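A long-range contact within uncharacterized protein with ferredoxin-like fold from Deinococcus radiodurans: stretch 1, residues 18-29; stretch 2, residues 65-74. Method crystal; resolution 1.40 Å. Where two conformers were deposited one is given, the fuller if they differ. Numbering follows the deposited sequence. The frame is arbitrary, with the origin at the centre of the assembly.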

ATOM      1  N   THR A  18     -16.568 -12.093  -2.828  1.00 29.17           N
ATOM      2  CA  THR A  18     -15.082 -12.188  -2.583  1.00 25.36           C
ATOM      3  C   THR A  18     -14.470 -10.790  -2.595  1.00 21.86           C
ATOM      4  O   THR A  18     -14.673 -10.039  -3.544  1.00 20.36           O
ATOM      5  CB  THR A  18     -14.359 -13.054  -3.648  1.00 27.02           C
ATOM      6  OG1 THR A  18     -14.958 -14.369  -3.710  1.00 31.04           O
ATOM      7  CG2 THR A  18     -12.821 -13.146  -3.337  1.00 23.49           C
HETATM    8  N   MSE A  19     -13.760 -10.458  -1.505  1.00 19.09           N
HETATM    9  CA  MSE A  19     -13.109  -9.138  -1.390  0.70 15.63           C
HETATM   10  C   MSE A  19     -12.097  -9.022  -2.495  1.00 13.28           C
HETATM   11  O   MSE A  19     -11.527 -10.015  -2.957  1.00 14.53           O
HETATM   12  CB  MSE A  19     -12.419  -8.918  -0.052  0.70 15.94           C
HETATM   13  CG  MSE A  19     -12.005  -7.481   0.231  0.70 15.04           C
HETATM   14 SE   MSE A  19     -11.161  -7.183   1.986  0.53 17.61          SE
HETATM   15  CE  MSE A  19      -9.398  -7.702   1.502  0.70 18.34           C
ATOM     16  N   VAL A  20     -11.888  -7.803  -2.927  1.00 11.04           N
ATOM     17  CA  VAL A  20     -10.935  -7.505  -4.010  1.00  9.76           C
ATOM     18  C   VAL A  20      -9.929  -6.484  -3.504  1.00  9.07           C
ATOM     19  O   VAL A  20     -10.297  -5.483  -2.876  1.00 10.96           O
ATOM     20  CB  VAL A  20     -11.643  -6.906  -5.241  1.00 11.12           C
ATOM     21  CG1 VAL A  20     -10.672  -6.612  -6.372  1.00 13.72           C
ATOM     22  CG2 VAL A  20     -12.755  -7.862  -5.698  1.00 14.77           C
ATOM     23  N   ILE A  21      -8.664  -6.744  -3.792  1.00  9.17           N
ATOM     24  CA  ILE A  21      -7.572  -5.842  -3.448  1.00 10.12           C
ATOM     25  C   ILE A  21      -7.057  -5.204  -4.705  1.00 11.44           C
ATOM     26  O   ILE A  21      -6.784  -5.898  -5.679  1.00 13.39           O
ATOM     27  CB  ILE A  21      -6.439  -6.611  -2.806  1.00 11.37           C
ATOM     28  CG1 ILE A  21      -6.878  -7.196  -1.448  1.00 14.91           C
ATOM     29  CG2 ILE A  21      -5.187  -5.721  -2.716  1.00 14.11           C
ATOM     30  CD1 ILE A  21      -5.831  -8.162  -0.836  1.00 19.47           C
ATOM     31  N   SER A  22      -6.950  -3.882  -4.688  1.00  9.73           N
ATOM     32  CA  SER A  22      -6.333  -3.125  -5.810  1.00 10.44           C
ATOM     33  C   SER A  22      -5.004  -2.541  -5.361  1.00 11.10           C
ATOM     34  O   SER A  22      -4.885  -2.014  -4.240  1.00 11.24           O
ATOM     35  CB  SER A  22      -7.243  -1.964  -6.215  1.00 13.38           C
ATOM     36  OG  SER A  22      -6.886  -1.372  -7.456  1.00 18.09           O
ATOM     37  N   HIS A  23      -4.008  -2.604  -6.240  1.00 10.73           N
ATOM     38  CA  HIS A  23      -2.669  -2.014  -6.025  1.00 10.21           C
ATOM     39  C   HIS A  23      -2.334  -1.132  -7.205  1.00  9.54           C
ATOM     40  O   HIS A  23      -2.348  -1.575  -8.360  1.00 10.89           O
ATOM     41  CB  HIS A  23      -1.620  -3.120  -5.856  1.00 10.96           C
ATOM     42  CG  HIS A  23      -0.217  -2.625  -5.745  1.00 13.92           C
ATOM     43  ND1 HIS A  23       0.206  -1.860  -4.683  1.00 17.68           N
ATOM     44  CD2 HIS A  23       0.830  -2.691  -6.611  1.00 15.88           C
ATOM     45  CE1 HIS A  23       1.482  -1.543  -4.863  1.00 19.14           C
ATOM     46  NE2 HIS A  23       1.882  -2.042  -6.026  1.00 18.54           N
ATOM     47  N   GLY A  24      -2.123   0.145  -6.907  1.00  9.26           N
ATOM     48  CA  GLY A  24      -1.801   1.120  -7.937  1.00 10.02           C
ATOM     49  C   GLY A  24      -0.567   1.889  -7.607  1.00  9.58           C
ATOM     50  O   GLY A  24      -0.263   2.174  -6.437  1.00 10.65           O
ATOM     51  N   THR A  25       0.173   2.208  -8.662  1.00  8.96           N
ATOM     52  CA  THR A  25       1.363   3.029  -8.534  1.00 10.32           C
ATOM     53  C   THR A  25       1.327   4.131  -9.608  1.00  9.24           C
ATOM     54  O   THR A  25       0.762   3.978 -10.692  1.00 10.02           O
ATOM     55  CB  THR A  25       2.629   2.213  -8.663  1.00 10.72           C
ATOM     56  OG1 THR A  25       2.660   1.520  -9.928  1.00 12.67           O
ATOM     57  CG2 THR A  25       2.720   1.185  -7.495  1.00 14.64           C
ATOM     58  N   LEU A  26       1.947   5.247  -9.256  1.00  9.47           N
ATOM     59  CA  LEU A  26       2.027   6.449 -10.107  1.00  8.93           C
ATOM     60  C   LEU A  26       3.090   7.372  -9.554  1.00 11.41           C
ATOM     61  O   LEU A  26       3.442   7.263  -8.368  1.00 12.98           O
ATOM     62  CB  LEU A  26       0.706   7.202 -10.214  1.00 10.29           C
ATOM     63  CG  LEU A  26       0.110   7.881  -8.982  1.00 10.14           C
ATOM     64  CD1 LEU A  26      -1.032   8.824  -9.444  1.00 11.58           C
ATOM     65  CD2 LEU A  26      -0.341   6.882  -7.876  1.00  9.77           C
ATOM     66  N   SER A  27       3.613   8.265 -10.393  1.00 11.39           N
ATOM     67  CA  SER A  27       4.619   9.212  -9.911  1.00 11.22           C
ATOM     68  C   SER A  27       4.458  10.550 -10.571  1.00 12.20           C
ATOM     69  O   SER A  27       3.852  10.668 -11.624  1.00 13.42           O
ATOM     70  CB  SER A  27       6.042   8.676 -10.147  1.00 13.31           C
ATOM     71  OG  SER A  27       6.382   8.718 -11.518  1.00 14.17           O
ATOM     72  N   ALA A  28       5.030  11.560  -9.939  1.00 13.21           N
ATOM     73  CA  ALA A  28       5.021  12.915 -10.484  1.00 13.78           C
ATOM     74  C   ALA A  28       6.428  13.476 -10.449  1.00 15.74           C
ATOM     75  O   ALA A  28       7.257  13.114  -9.608  1.00 17.42           O
ATOM     76  CB  ALA A  28       4.062  13.832  -9.680  1.00 15.56           C
ATOM     77  N   SER A  29       6.659  14.419 -11.349  1.00 17.81           N
ATOM     78  CA  SER A  29       7.896  15.177 -11.346  1.00 18.47           C
ATOM     79  C   SER A  29       7.931  16.061 -10.111  1.00 17.41           C
ATOM     80  O   SER A  29       6.927  16.314  -9.459  1.00 17.54           O
ATOM     81  CB  SER A  29       7.949  16.075 -12.586  1.00 19.41           C
ATOM     82  OG  SER A  29       7.010  17.115 -12.472  1.00 23.67           O
ATOM     83  N   PRO A  65      10.894   9.231  -3.239  1.00 17.17           N
ATOM     84  CA  PRO A  65      10.080  10.438  -3.174  1.00 18.16           C
ATOM     85  C   PRO A  65       9.461  10.746  -4.518  1.00 15.91           C
ATOM     86  O   PRO A  65      10.085  10.528  -5.572  1.00 17.49           O
ATOM     87  CB  PRO A  65      11.079  11.510  -2.764  1.00 20.43           C
ATOM     88  CG  PRO A  65      12.100  10.748  -2.021  1.00 21.79           C
ATOM     89  CD  PRO A  65      12.264   9.473  -2.734  1.00 20.81           C
ATOM     90  N   GLY A  66       8.185  11.130  -4.479  1.00 15.12           N
ATOM     91  CA  GLY A  66       7.437  11.478  -5.681  1.00 14.99           C
ATOM     92  C   GLY A  66       6.798  10.285  -6.341  1.00 12.83           C
ATOM     93  O   GLY A  66       6.161  10.428  -7.374  1.00 13.63           O
ATOM     94  N   HIS A  67       6.956   9.117  -5.724  1.00 12.25           N
ATOM     95  CA  HIS A  67       6.333   7.839  -6.200  1.00 11.17           C
ATOM     96  C   HIS A  67       5.300   7.445  -5.161  1.00  9.71           C
ATOM     97  O   HIS A  67       5.592   7.390  -3.971  1.00 10.50           O
ATOM     98  CB  HIS A  67       7.392   6.774  -6.414  1.00 11.83           C
ATOM     99  CG  HIS A  67       8.337   7.105  -7.524  1.00 14.86           C
ATOM    100  ND1 HIS A  67       8.379   6.382  -8.687  1.00 17.44           N
ATOM    101  CD2 HIS A  67       9.224   8.118  -7.668  1.00 17.86           C
ATOM    102  CE1 HIS A  67       9.291   6.906  -9.491  1.00 19.22           C
ATOM    103  NE2 HIS A  67       9.834   7.953  -8.887  1.00 19.54           N
ATOM    104  N   PHE A  68       4.101   7.169  -5.656  1.00  8.97           N
ATOM    105  CA  PHE A  68       2.918   6.977  -4.815  1.00  9.51           C
ATOM    106  C   PHE A  68       2.263   5.643  -5.078  1.00  9.39           C
ATOM    107  O   PHE A  68       2.424   5.012  -6.127  1.00 10.39           O
ATOM    108  CB  PHE A  68       1.915   8.120  -5.073  1.00  9.67           C
ATOM    109  CG  PHE A  68       2.498   9.501  -4.838  1.00  9.82           C
ATOM    110  CD1 PHE A  68       2.610  10.017  -3.571  1.00 10.31           C
ATOM    111  CD2 PHE A  68       3.023  10.248  -5.893  1.00 12.44           C
ATOM    112  CE1 PHE A  68       3.194  11.221  -3.341  1.00 11.08           C
ATOM    113  CE2 PHE A  68       3.614  11.459  -5.656  1.00 12.31           C
ATOM    114  CZ  PHE A  68       3.699  11.944  -4.381  1.00 11.95           C
ATOM    115  N   LEU A  69       1.527   5.238  -4.049  1.00  8.64           N
ATOM    116  CA  LEU A  69       0.778   3.996  -4.029  0.50 10.17           C
ATOM    117  C   LEU A  69      -0.683   4.282  -3.689  1.00  9.10           C
ATOM    118  O   LEU A  69      -0.979   5.123  -2.833  1.00 10.33           O
ATOM    119  CB  LEU A  69       1.393   3.034  -2.978  0.50 10.23           C
ATOM    120  CG  LEU A  69       0.884   1.601  -2.769  0.50 11.52           C
ATOM    121  CD1 LEU A  69       1.085   0.721  -4.011  0.50 12.08           C
ATOM    122  CD2 LEU A  69       1.583   0.945  -1.541  0.50 13.69           C
ATOM    123  N   ILE A  70      -1.567   3.547  -4.339  1.00  9.25           N
ATOM    124  CA  ILE A  70      -2.989   3.577  -4.089  1.00  9.76           C
ATOM    125  C   ILE A  70      -3.372   2.147  -3.703  1.00  9.57           C
ATOM    126  O   ILE A  70      -3.258   1.209  -4.508  1.00 10.94           O
ATOM    127  CB  ILE A  70      -3.844   4.053  -5.274  1.00  9.46           C
ATOM    128  CG1 ILE A  70      -3.366   5.381  -5.879  1.00 10.57           C
ATOM    129  CG2 ILE A  70      -5.290   4.144  -4.855  1.00 10.70           C
ATOM    130  CD1 ILE A  70      -4.132   5.837  -7.094  1.00 11.96           C
ATOM    131  N   THR A  71      -3.835   1.978  -2.470  1.00  9.44           N
ATOM    132  CA  THR A  71      -4.195   0.689  -1.882  1.00  8.81           C
ATOM    133  C   THR A  71      -5.685   0.673  -1.608  1.00  8.50           C
ATOM    134  O   THR A  71      -6.194   1.527  -0.900  1.00 10.15           O
ATOM    135  CB  THR A  71      -3.407   0.471  -0.598  1.00 10.75           C
ATOM    136  OG1 THR A  71      -2.016   0.581  -0.886  1.00 12.28           O
ATOM    137  CG2 THR A  71      -3.728  -0.869   0.083  1.00 12.97           C
ATOM    138  N   GLU A  72      -6.383  -0.293  -2.206  1.00  8.88           N
ATOM    139  CA  GLU A  72      -7.840  -0.329  -2.043  1.00  8.98           C
ATOM    140  C   GLU A  72      -8.331  -1.727  -1.744  1.00  8.49           C
ATOM    141  O   GLU A  72      -7.841  -2.679  -2.305  1.00  9.60           O
ATOM    142  CB  GLU A  72      -8.574   0.142  -3.339  1.00  9.32           C
ATOM    143  CG  GLU A  72      -7.944   1.306  -4.059  1.00 10.34           C
ATOM    144  CD  GLU A  72      -8.537   1.669  -5.392  1.00  9.93           C
ATOM    145  OE1 GLU A  72      -9.760   1.462  -5.586  1.00 11.03           O
ATOM    146  OE2 GLU A  72      -7.782   2.226  -6.244  1.00 11.93           O
ATOM    147  N   HIS A  73      -9.338  -1.802  -0.881  1.00  9.27           N
ATOM    148  CA  HIS A  73     -10.069  -3.047  -0.629  1.00 10.00           C
ATOM    149  C   HIS A  73     -11.537  -2.782  -0.890  1.00  9.47           C
ATOM    150  O   HIS A  73     -12.098  -1.830  -0.377  1.00 11.22           O
ATOM    151  CB  HIS A  73      -9.919  -3.556   0.812  1.00 10.12           C
ATOM    152  CG  HIS A  73      -8.534  -3.925   1.189  1.00 11.18           C
ATOM    153  ND1 HIS A  73      -8.229  -4.317   2.473  1.00 12.51           N
ATOM    154  CD2 HIS A  73      -7.371  -3.939   0.489  1.00 10.52           C
ATOM    155  CE1 HIS A  73      -6.935  -4.593   2.532  1.00 12.51           C
ATOM    156  NE2 HIS A  73      -6.390  -4.360   1.350  1.00 12.65           N
ATOM    157  N   TRP A  74     -12.124  -3.595  -1.755  1.00  9.00           N
ATOM    158  CA  TRP A  74     -13.544  -3.509  -2.163  1.00 10.03           C
ATOM    159  C   TRP A  74     -14.265  -4.764  -1.766  1.00 11.04           C
ATOM    160  O   TRP A  74     -13.744  -5.871  -1.868  1.00 10.20           O
ATOM    161  CB  TRP A  74     -13.640  -3.307  -3.692  1.00 11.72           C
ATOM    162  CG  TRP A  74     -13.147  -1.946  -4.115  1.00 10.74           C
ATOM    163  CD1 TRP A  74     -11.886  -1.626  -4.536  1.00 10.86           C
ATOM    164  CD2 TRP A  74     -13.879  -0.720  -4.071  1.00 10.78           C
ATOM    165  NE1 TRP A  74     -11.782  -0.269  -4.723  1.00 10.99           N
ATOM    166  CE2 TRP A  74     -12.998   0.311  -4.464  1.00 11.12           C
ATOM    167  CE3 TRP A  74     -15.194  -0.389  -3.722  1.00 11.23           C
ATOM    168  CZ2 TRP A  74     -13.376   1.630  -4.508  1.00 13.03           C
ATOM    169  CZ3 TRP A  74     -15.560   0.935  -3.774  1.00 11.48           C
ATOM    170  CH2 TRP A  74     -14.670   1.914  -4.153  1.00 13.16           C
TER
HETATM  171  O   HOH W   1      -5.446   0.811  -6.579  1.00 13.89           O
HETATM  172  O   HOH W   2      -0.993  -1.516  -2.102  1.00 18.72           O

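What ties the two backbones together? Residues of the two strands pair antiparallel, from Val20 opposite Trp74 to Ser27 opposite His67, and every second pair is joined by two hydrogen bonds. Val20 N to Trp74 O and Trp74 N to Val20 O are both 2.9 Å. Ser22 N reaches Glu72 O at 2.8 Å, and Glu72 N returns to Ser22 O at 3.1 Å. Gly24 with Ile70 and Leu26 with Phe68 repeat the pattern, the longest bond being Leu26 N to Phe68 O at 3.2 Å. Beyond the last pair, Ala28 N still donates to Gly66 O at 3.0 Å. In the alternate pairs CA-H groups approach carbonyls, as where Leu69 CA lies 3.2 Å from Gly24 O.

How do the side chains pack on the face that carries Val20, Ser22 and Leu26? Leu26, with chi1 in p, brings CD2 to 3.8 Å from Phe68 CB and 3.9 Å from Ile70 CG1, so that one branched apolar chain touches two neighbours on the other strand. These residues are buried, which suits their hydrocarbon surfaces. At the far end Val20 CB sits 4.4 Å from Trp74 CB. Gly24 offers no side chain opposite Ile70.

What covers the face with Ile21, His23 and Ser27? Here imidazole rings meet carbon groups. The selenomethionine Met19 leaves its backbone sideways, yet its end comes nearer the other strand and sets CE over one face of the His73 ring, 4.0 Å from the centroid in a CH-pi contact. Ser27 CB does the same to the His67 ring at 3.7 Å from its centroid, while the serine hydroxyl is satisfied elsewhere in the structure. Ile21 CG1 adds a contact of 3.8 Å to His73 CD2. In the given conformer Leu69 CD1 lies just 2.5 Å from His23 CE1, too short for comfortable packing; Leu69 was deposited in two conformers.

How are the polar groups satisfied? Water 1 links the strands: it accepts from Ser22 OG at 2.8 Å and donates to Ile70 O at 3.0 Å and Glu72 OE2 at 2.8 Å. The other carboxylate oxygen, Glu72 OE1, accepts from Trp74 NE1 at 2.8 Å, so both oxygens of this buried acid have a partner. Among the residues of the other face, water 2 bridges His23 ND1 at 2.9 Å and Thr71 OG1 at 2.6 Å, joining two side chains whose backbones form no direct hydrogen bond with each other.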